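Local coordinates for acyl-CoA dehydrogenase domain protein Tcur3481 (Thermomonospora curvata, PDB 6WY9), which binds the flavin cofactor FAD and probably works as an acyl-CoA dehydrogenase, at residues V121-F126 / L164-G169; G149-V154 / L201-V206. All coordinates share one frame; numbering follows the deposited sequence.

In the fold
Both contacts lie in the same mixed sheet, in the middle beta domain of the acyl-CoA dehydrogenase fold, away from the flavin-binding residues. Their centres are about 8 Å apart. Contact 1 is a buried parallel pairing of strands 118-122 and 160-169. Contact 2 is an antiparallel pairing of strands 144-154 and 197-203, and is partly buried, with two exposed threonines on one face. Contact 1 has two backbone bonds and a water bridge. Contact 2 has four backbone bonds, with apolar side-chain contacts on the face away from the threonines. The two are joined by a salt bridge from Glu125 to Lys151 and by a probable backbone bond between Glu124 and Ala152.

Contact 1: residues V121-F126 / L164-G169; sequences VALEEF and LVSATG
Ala122 sits between Leu164 and Ser166 in the bonding of a parallel strand pair, part of the middle beta domain of the acyl-CoA dehydrogenase fold. Its N donates to Leu164 O at 2.8 Å, and the N-H...O angle is 168°. Ala122 O accepts from Ser166 N at a longer 3.2 Å. Leu164 O also receives a CA-H...O contact from Val121 CA.

The two faces of the pair differ. On one face Val121 CG1 lies 4.3 Å from Leu164 CB, and helix 87-100 covers both residues through Trp88, Ala93 and Ala96. On the other face Ala122 CB meets the CG2 branch of Val165 at 4.1 Å. Strand 144-154 packs over this face, with Val154 on Ala122 and Leu147 on Val165.

Past Ala122 the first chain leaves the strand, and Ser166 carries the contact on. Ser166 CB lies 4.2 Å from Leu123 CD2, the branch of that leucine which turns back to the second strand. One bond further, OG stands between the backbone N and the carbonyl carbon (chi1 71°). There Ser166 OG lies 3.6 Å from Ala122 O and also near Leu123 CA. Ser166 OG donates to a water oxygen 2.7 Å away. Beyond the Ser166 N to Ala122 O bond, this water links the two segments in place of a direct backbone bond. The same water donates its own proton to Leu123 O, 2.8 Å from the water oxygen.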
loop_
_atom_site.group_PDB
_atom_site.type_symbol
_atom_site.label_atom_id
_atom_site.label_comp_id
_atom_site.label_asym_id
_atom_site.label_seq_id
_atom_site.Cartn_x
_atom_site.Cartn_y
_atom_site.Cartn_z
ATOM N N VAL B 121 30.710 -14.597 1.291
ATOM C CA VAL B 121 30.675 -13.779 2.490
ATOM C C VAL B 121 29.637 -14.358 3.440
ATOM O O VAL B 121 28.550 -14.778 3.012
ATOM C CB VAL B 121 30.361 -12.313 2.147
ATOM C CG1 VAL B 121 31.408 -11.831 1.173
ATOM C CG2 VAL B 121 28.931 -12.169 1.524
ATOM N N ALA B 122 29.979 -14.351 4.722
ATOM C CA ALA B 122 29.170 -14.898 5.809
ATOM C C ALA B 122 28.862 -13.718 6.726
ATOM O O ALA B 122 29.594 -13.434 7.672
ATOM C CB ALA B 122 29.912 -16.042 6.536
ATOM N N LEU B 123 27.767 -13.020 6.413
ATOM C CA LEU B 123 27.394 -11.774 7.050
ATOM C C LEU B 123 26.142 -11.922 7.885
ATOM O O LEU B 123 25.735 -10.948 8.512
ATOM C CB LEU B 123 27.177 -10.677 5.971
ATOM C CG LEU B 123 28.388 -10.432 5.055
ATOM C CD1 LEU B 123 28.044 -9.390 3.980
ATOM C CD2 LEU B 123 29.535 -9.926 5.958
ATOM N N GLU B 124 25.502 -13.103 7.897
ATOM C CA GLU B 124 24.237 -13.254 8.600
ATOM C C GLU B 124 24.296 -14.345 9.665
ATOM O O GLU B 124 25.108 -15.276 9.585
ATOM C CB GLU B 124 23.112 -13.536 7.597
ATOM C CG GLU B 124 22.829 -12.313 6.708
ATOM C CD GLU B 124 21.825 -12.651 5.588
ATOM O OE1 GLU B 124 22.162 -13.434 4.672
ATOM O OE2 GLU B 124 20.675 -12.157 5.664
ATOM N N GLU B 125 23.372 -14.230 10.635
ATOM C CA GLU B 125 23.218 -15.135 11.767
ATOM C C GLU B 125 21.741 -15.416 12.029
ATOM O O GLU B 125 20.869 -14.592 11.731
ATOM C CB GLU B 125 23.891 -14.576 13.064
ATOM C CG GLU B 125 25.440 -14.561 12.917
ATOM C CD GLU B 125 26.161 -13.864 14.062
ATOM O OE1 GLU B 125 25.470 -13.343 14.974
ATOM O OE2 GLU B 125 27.413 -13.821 14.036
ATOM N N PHE B 126 21.461 -16.584 12.616
ATOM C CA PHE B 126 20.076 -16.913 12.940
ATOM C C PHE B 126 19.558 -16.039 14.078
ATOM O O PHE B 126 20.304 -15.640 14.977
ATOM C CB PHE B 126 19.947 -18.389 13.310
ATOM C CG PHE B 126 20.121 -19.322 12.117
ATOM C CD1 PHE B 126 19.213 -19.294 11.069
ATOM C CD2 PHE B 126 21.193 -20.218 12.047
ATOM C CE1 PHE B 126 19.356 -20.145 9.950
ATOM C CE2 PHE B 126 21.339 -21.063 10.934
ATOM C CZ PHE B 126 20.425 -21.028 9.900
ATOM N N LEU B 164 34.837 -14.377 3.679
ATOM C CA LEU B 164 34.892 -13.266 4.612
ATOM C C LEU B 164 33.777 -13.452 5.635
ATOM O O LEU B 164 32.595 -13.520 5.263
ATOM C CB LEU B 164 34.741 -11.935 3.880
ATOM C CG LEU B 164 35.710 -11.691 2.743
ATOM C CD1 LEU B 164 35.577 -10.274 2.231
ATOM C CD2 LEU B 164 37.204 -12.004 3.188
ATOM N N VAL B 165 34.146 -13.496 6.914
ATOM C CA VAL B 165 33.250 -13.818 8.028
ATOM C C VAL B 165 33.219 -12.626 8.983
ATOM O O VAL B 165 34.274 -12.207 9.462
ATOM C CB VAL B 165 33.747 -15.065 8.791
ATOM C CG1 VAL B 165 32.884 -15.335 10.066
ATOM C CG2 VAL B 165 33.827 -16.278 7.871
ATOM N N SER B 166 32.021 -12.110 9.291
ATOM C CA SER B 166 31.909 -11.035 10.267
ATOM C C SER B 166 31.860 -11.626 11.682
ATOM O O SER B 166 31.234 -12.670 11.919
ATOM C CB SER B 166 30.670 -10.162 9.957
ATOM O OG SER B 166 29.461 -10.844 10.235
ATOM N N ALA B 167 32.575 -10.983 12.610
ATOM C CA ALA B 167 32.692 -11.422 14.004
ATOM C C ALA B 167 33.029 -10.225 14.893
ATOM O O ALA B 167 33.560 -9.213 14.427
ATOM C CB ALA B 167 33.762 -12.514 14.164
ATOM N N THR B 168 32.721 -10.344 16.175
ATOM C CA THR B 168 33.043 -9.293 17.147
ATOM C C THR B 168 34.274 -9.695 17.952
ATOM O O THR B 168 34.291 -10.754 18.605
ATOM C CB THR B 168 31.836 -9.003 18.039
ATOM O OG1 THR B 168 30.775 -8.487 17.205
ATOM C CG2 THR B 168 32.171 -7.972 19.186
ATOM N N GLY B 169 35.328 -8.873 17.855
ATOM C CA GLY B 169 36.521 -9.055 18.644
ATOM C C GLY B 169 36.521 -8.170 19.877
ATOM O O GLY B 169 35.499 -7.584 20.235
HETATM O O HOH W 1 27.719 -9.070 9.191
#

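Contact 2: residues G149-V154 / L201-V206; sequences GTKAVV and LTLDAV
An antiparallel strand pair in the middle beta domain joins Gly149-Lys151 to Leu201-Leu203. The short strand axes run 4.8 Å apart at 171°. Gly149 with Leu203 and Lys151 with Leu201 are hydrogen-bonded pairs, each closed by two N-H...O bonds. The bond from Leu201 N to Lys151 O is 2.8 Å long. Gly149 N donates to Leu203 O at 3.1 Å.

Between them, Thr150 and Thr202 form a non-hydrogen-bonded pair. Their side chains lie side by side on the exposed face, with Thr150 CG2 4.1 Å from Thr202 OG1.

The opposite face is buried. Lys151 CB touches Leu201 CB, and Lys151 CG lies 4.0 Å from Leu203 CD1. Leu203 CD1 is also 3.7 Å from Gly149 O. Beyond CG the lysine chain bends at chi2 (-65°) and chi3 (-69°) and leads away from Leu203. Lys151 NZ makes a salt bridge with Glu125 OE2 and a hydrogen bond with Ser166 O.

Val153 and Val154 form a G1 beta bulge opposite Gly199. Within the bulge Val154 points toward the second strand. Its side chain crosses that of Leu201 obliquely, with Val154 CG2 4.1 Å from Leu201 CG.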
loop_
_atom_site.group_PDB
_atom_site.type_symbol
_atom_site.label_atom_id
_atom_site.label_comp_id
_atom_site.label_asym_id
_atom_site.label_seq_id
_atom_site.Cartn_x
_atom_site.Cartn_y
_atom_site.Cartn_z
ATOM N N GLY B 149 31.591 -19.484 16.618
ATOM C CA GLY B 149 30.203 -19.103 16.488
ATOM C C GLY B 149 29.604 -19.879 15.333
ATOM O O GLY B 149 30.173 -20.880 14.880
ATOM N N THR B 150 28.460 -19.394 14.863
ATOM C CA THR B 150 27.786 -19.973 13.706
ATOM C C THR B 150 27.320 -18.839 12.823
ATOM O O THR B 150 26.919 -17.788 13.335
ATOM C CB THR B 150 26.565 -20.771 14.114
ATOM O OG1 THR B 150 25.727 -19.877 14.831
ATOM C CG2 THR B 150 26.932 -21.896 15.056
ATOM N N LYS B 151 27.331 -19.057 11.511
ATOM C CA LYS B 151 26.754 -18.094 10.578
ATOM C C LYS B 151 25.671 -18.787 9.764
ATOM O O LYS B 151 25.742 -19.999 9.510
ATOM C CB LYS B 151 27.802 -17.503 9.624
ATOM C CG LYS B 151 29.090 -17.082 10.296
ATOM C CD LYS B 151 28.889 -15.908 11.305
ATOM C CE LYS B 151 28.538 -14.574 10.596
ATOM N NZ LYS B 151 28.387 -13.495 11.608
ATOM N N ALA B 152 24.671 -18.022 9.366
ATOM C CA ALA B 152 23.495 -18.578 8.717
ATOM C C ALA B 152 23.582 -18.457 7.197
ATOM O O ALA B 152 23.911 -17.392 6.663
ATOM C CB ALA B 152 22.225 -17.856 9.217
ATOM N N VAL B 153 23.180 -19.530 6.504
ATOM C CA VAL B 153 22.841 -19.465 5.084
ATOM C C VAL B 153 23.881 -18.661 4.313
ATOM O O VAL B 153 23.562 -17.685 3.619
ATOM C CB VAL B 153 21.414 -18.897 4.829
ATOM C CG1 VAL B 153 20.322 -19.906 5.253
ATOM C CG2 VAL B 153 21.173 -17.506 5.463
ATOM N N VAL B 154 25.121 -19.104 4.383
ATOM C CA VAL B 154 26.190 -18.520 3.580
ATOM C C VAL B 154 25.967 -18.858 2.115
ATOM O O VAL B 154 25.854 -20.044 1.775
ATOM C CB VAL B 154 27.550 -19.047 4.069
ATOM C CG1 VAL B 154 28.678 -18.494 3.208
ATOM C CG2 VAL B 154 27.686 -18.714 5.553
ATOM N N LEU B 201 27.154 -22.330 8.714
ATOM C CA LEU B 201 28.581 -22.433 8.986
ATOM C C LEU B 201 28.819 -22.578 10.490
ATOM O O LEU B 201 28.295 -21.777 11.276
ATOM C CB LEU B 201 29.255 -21.160 8.466
ATOM C CG LEU B 201 30.417 -21.114 7.474
ATOM C CD1 LEU B 201 31.171 -19.778 7.681
ATOM C CD2 LEU B 201 31.350 -22.356 7.595
ATOM N N THR B 202 29.579 -23.596 10.903
ATOM C CA THR B 202 30.016 -23.715 12.296
ATOM C C THR B 202 31.514 -23.442 12.369
ATOM O O THR B 202 32.300 -24.051 11.628
ATOM C CB THR B 202 29.702 -25.098 12.902
ATOM O OG1 THR B 202 28.287 -25.266 13.049
ATOM C CG2 THR B 202 30.318 -25.228 14.289
ATOM N N LEU B 203 31.913 -22.537 13.269
ATOM C CA LEU B 203 33.310 -22.165 13.451
ATOM C C LEU B 203 33.725 -22.513 14.872
ATOM O O LEU B 203 33.184 -21.969 15.837
ATOM C CB LEU B 203 33.520 -20.675 13.186
ATOM C CG LEU B 203 33.113 -20.189 11.805
ATOM C CD1 LEU B 203 31.819 -19.444 11.908
ATOM C CD2 LEU B 203 34.183 -19.258 11.272
ATOM N N ASP B 204 34.683 -23.414 15.010
ATOM C CA ASP B 204 35.161 -23.782 16.339
ATOM C C ASP B 204 36.632 -23.371 16.395
ATOM O O ASP B 204 37.516 -24.112 15.946
ATOM C CB ASP B 204 34.919 -25.261 16.575
ATOM C CG ASP B 204 35.518 -25.761 17.856
ATOM O OD1 ASP B 204 36.009 -24.960 18.682
ATOM O OD2 ASP B 204 35.511 -26.999 18.017
ATOM N N ALA B 205 36.871 -22.160 16.909
ATOM C CA ALA B 205 38.216 -21.618 17.077
ATOM C C ALA B 205 38.975 -21.657 15.752
ATOM O O ALA B 205 40.117 -22.122 15.669
ATOM C CB ALA B 205 38.973 -22.367 18.175
ATOM N N VAL B 206 38.327 -21.157 14.710
ATOM C CA VAL B 206 38.850 -21.265 13.344
ATOM C C VAL B 206 39.924 -20.200 13.134
ATOM O O VAL B 206 39.670 -19.019 13.401
ATOM C CB VAL B 206 37.728 -21.099 12.317
ATOM C CG1 VAL B 206 38.316 -21.187 10.914
ATOM C CG2 VAL B 206 36.587 -22.128 12.509
#